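Local coordinates for Non-structural protein 3 (Porcine deltacoronavirus, PDB 6LN0) that combines a macro domain with a zinc-bearing papain-like protease domain and probably cleaves the viral polyprotein, at residues A[171-176]-A[207-212]. Numbering follows the deposited sequence.
Sequences RTTTDY and GQIYLE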
loop_
_atom_site.group_PDB
_atom_site.type_symbol
_atom_site.label_atom_id
_atom_site.label_comp_id
_atom_site.label_asym_id
_atom_site.label_seq_id
_atom_site.Cartn_x
_atom_site.Cartn_y
_atom_site.Cartn_z
ATOM N N ARG A 171 -6.796 -4.582 5.073
ATOM C CA ARG A 171 -5.732 -5.447 5.577
ATOM C C ARG A 171 -4.396 -4.888 5.123
ATOM O O ARG A 171 -4.194 -4.656 3.927
ATOM C CB ARG A 171 -5.901 -6.883 5.082
ATOM C CG ARG A 171 -7.317 -7.416 5.273
ATOM C CD ARG A 171 -7.334 -8.914 5.432
ATOM N NE ARG A 171 -6.716 -9.339 6.688
ATOM C CZ ARG A 171 -6.373 -10.598 6.980
ATOM N NH1 ARG A 171 -6.574 -11.573 6.098
ATOM N NH2 ARG A 171 -5.814 -10.879 8.157
ATOM N N THR A 172 -3.491 -4.671 6.077
ATOM C CA THR A 172 -2.237 -3.981 5.835
ATOM C C THR A 172 -1.106 -4.701 6.548
ATOM O O THR A 172 -1.328 -5.431 7.521
ATOM C CB THR A 172 -2.251 -2.526 6.339
ATOM O OG1 THR A 172 -1.972 -2.511 7.747
ATOM C CG2 THR A 172 -3.572 -1.871 6.088
ATOM N N THR A 173 0.121 -4.435 6.085
ATOM C CA THR A 173 1.305 -4.994 6.715
ATOM C C THR A 173 2.473 -4.043 6.477
ATOM O O THR A 173 2.483 -3.279 5.507
ATOM C CB THR A 173 1.607 -6.420 6.160
ATOM O OG1 THR A 173 2.767 -6.981 6.800
ATOM C CG2 THR A 173 1.855 -6.395 4.634
ATOM N N THR A 174 3.454 -4.080 7.373
ATOM C CA THR A 174 4.742 -3.453 7.095
ATOM C C THR A 174 5.814 -4.491 6.767
ATOM O O THR A 174 6.956 -4.129 6.467
ATOM C CB THR A 174 5.173 -2.573 8.283
ATOM O OG1 THR A 174 5.535 -3.400 9.391
ATOM C CG2 THR A 174 4.032 -1.653 8.725
ATOM N N ASP A 175 5.406 -5.753 6.666
ATOM C CA ASP A 175 6.143 -6.918 7.129
ATOM C C ASP A 175 6.105 -8.093 6.153
ATOM O O ASP A 175 7.087 -8.821 5.978
ATOM C CB ASP A 175 5.498 -7.380 8.446
ATOM C CG ASP A 175 6.492 -7.564 9.528
ATOM O OD1 ASP A 175 7.674 -7.367 9.221
ATOM O OD2 ASP A 175 6.104 -7.911 10.670
ATOM N N TYR A 176 4.932 -8.301 5.569
ATOM C CA TYR A 176 4.442 -9.621 5.201
ATOM C C TYR A 176 4.786 -10.676 6.263
ATOM O O TYR A 176 5.033 -11.843 5.957
ATOM C CB TYR A 176 4.946 -9.955 3.796
ATOM C CG TYR A 176 4.027 -9.283 2.812
ATOM C CD1 TYR A 176 2.785 -9.852 2.522
ATOM C CD2 TYR A 176 4.332 -8.036 2.250
ATOM C CE1 TYR A 176 1.898 -9.249 1.656
ATOM C CE2 TYR A 176 3.441 -7.415 1.373
ATOM C CZ TYR A 176 2.219 -8.037 1.085
ATOM O OH TYR A 176 1.280 -7.485 0.235
ATOM N N GLY A 207 -10.369 -7.700 1.476
ATOM C CA GLY A 207 -9.650 -8.940 1.644
ATOM C C GLY A 207 -8.195 -8.903 1.243
ATOM O O GLY A 207 -7.422 -9.772 1.676
ATOM N N GLN A 208 -7.795 -7.925 0.441
ATOM C CA GLN A 208 -6.461 -7.866 -0.116
ATOM C C GLN A 208 -5.515 -7.179 0.863
ATOM O O GLN A 208 -5.898 -6.256 1.592
ATOM C CB GLN A 208 -6.495 -7.133 -1.456
ATOM C CG GLN A 208 -5.145 -6.698 -1.995
ATOM C CD GLN A 208 -5.236 -6.188 -3.419
ATOM O OE1 GLN A 208 -6.211 -6.465 -4.127
ATOM N NE2 GLN A 208 -4.209 -5.454 -3.861
ATOM N N ILE A 209 -4.273 -7.650 0.891
ATOM C CA ILE A 209 -3.278 -7.150 1.823
ATOM C C ILE A 209 -2.436 -6.099 1.123
ATOM O O ILE A 209 -1.967 -6.315 0.001
ATOM C CB ILE A 209 -2.401 -8.285 2.353
ATOM C CG1 ILE A 209 -3.268 -9.367 2.988
ATOM C CG2 ILE A 209 -1.392 -7.743 3.322
ATOM C CD1 ILE A 209 -2.430 -10.506 3.532
ATOM N N TYR A 210 -2.242 -4.963 1.782
ATOM C CA TYR A 210 -1.526 -3.837 1.216
ATOM C C TYR A 210 -0.331 -3.524 2.100
ATOM O O TYR A 210 -0.373 -3.704 3.324
ATOM C CB TYR A 210 -2.430 -2.588 1.093
ATOM C CG TYR A 210 -3.535 -2.726 0.080
ATOM C CD1 TYR A 210 -3.318 -2.403 -1.252
ATOM C CD2 TYR A 210 -4.798 -3.180 0.453
ATOM C CE1 TYR A 210 -4.318 -2.533 -2.182
ATOM C CE2 TYR A 210 -5.796 -3.319 -0.468
ATOM C CZ TYR A 210 -5.558 -2.984 -1.785
ATOM O OH TYR A 210 -6.558 -3.119 -2.724
ATOM N N LEU A 211 0.743 -3.076 1.472
ATOM C CA LEU A 211 1.885 -2.583 2.229
ATOM C C LEU A 211 1.541 -1.186 2.741
ATOM O O LEU A 211 1.197 -0.295 1.957
ATOM C CB LEU A 211 3.143 -2.560 1.357
ATOM C CG LEU A 211 4.477 -2.237 2.043
ATOM C CD1 LEU A 211 4.844 -3.286 3.102
ATOM C CD2 LEU A 211 5.592 -2.118 1.026
ATOM N N GLU A 212 1.594 -1.010 4.053
ATOM C CA GLU A 212 1.469 0.304 4.660
ATOM C C GLU A 212 2.842 0.942 4.650
ATOM O O GLU A 212 3.718 0.566 5.427
ATOM C CB GLU A 212 0.933 0.181 6.077
ATOM C CG GLU A 212 1.132 1.431 6.926
ATOM C CD GLU A 212 -0.013 1.645 7.904
ATOM O OE1 GLU A 212 -0.912 0.764 7.945
ATOM O OE2 GLU A 212 -0.013 2.694 8.611
#
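Three backbone hydrogen bonds join strand 171-173 to strand 209-212. Y210 N donates to R171 O at 2.9 Å, in the carbonyl plane and on a lone pair. T173 N donates to Y210 O nearly along the C=O axis, with a C=O...N angle of 167°. E212 N donates to T173 O at 2.8 Å, from above the carbonyl plane. The backbone N-H and C=O of Y210 therefore both bond to strand 171-173, in parallel register. CA-H groups of I209, T172 and L211 add contacts to the same carbonyls.

T173 OG1 lies anti to the backbone N (chi1 -179°). There it accepts from D175 N at 2.9 Å, which makes an ST turn where the strand ends, and it also bonds Q178 O. T172 OG1 and E212 OE1 are weakly linked at 3.4 Å. OG1 also has T180 O nearby, and OE1 has a long, weak ion pair with K182.

The pair forms the centre of a small four-stranded mixed sheet, between strands 180-184 and 194-195. Its place in the chain is consistent with the ubiquitin-like domain that precedes the catalytic part of coronavirus papain-like proteases.

T173, I209 and L211 share one sheet face. T173 CG2 sits over the centre of one face of the Y176 ring, 3.7 Å above its plane. It also meets I209 CG2 at 3.8 Å. The Y176 ring and the I209 side chain run alongside in opposite directions, with Y176 CE1 near I209 CG2. L211 CD1 reaches T173 O at 3.4 Å. Helix 228-237 packs on L211 and Y176. Q208 CG covers one face of the Y210 ring, toward its rim, while Y210 OH bonds K205 N.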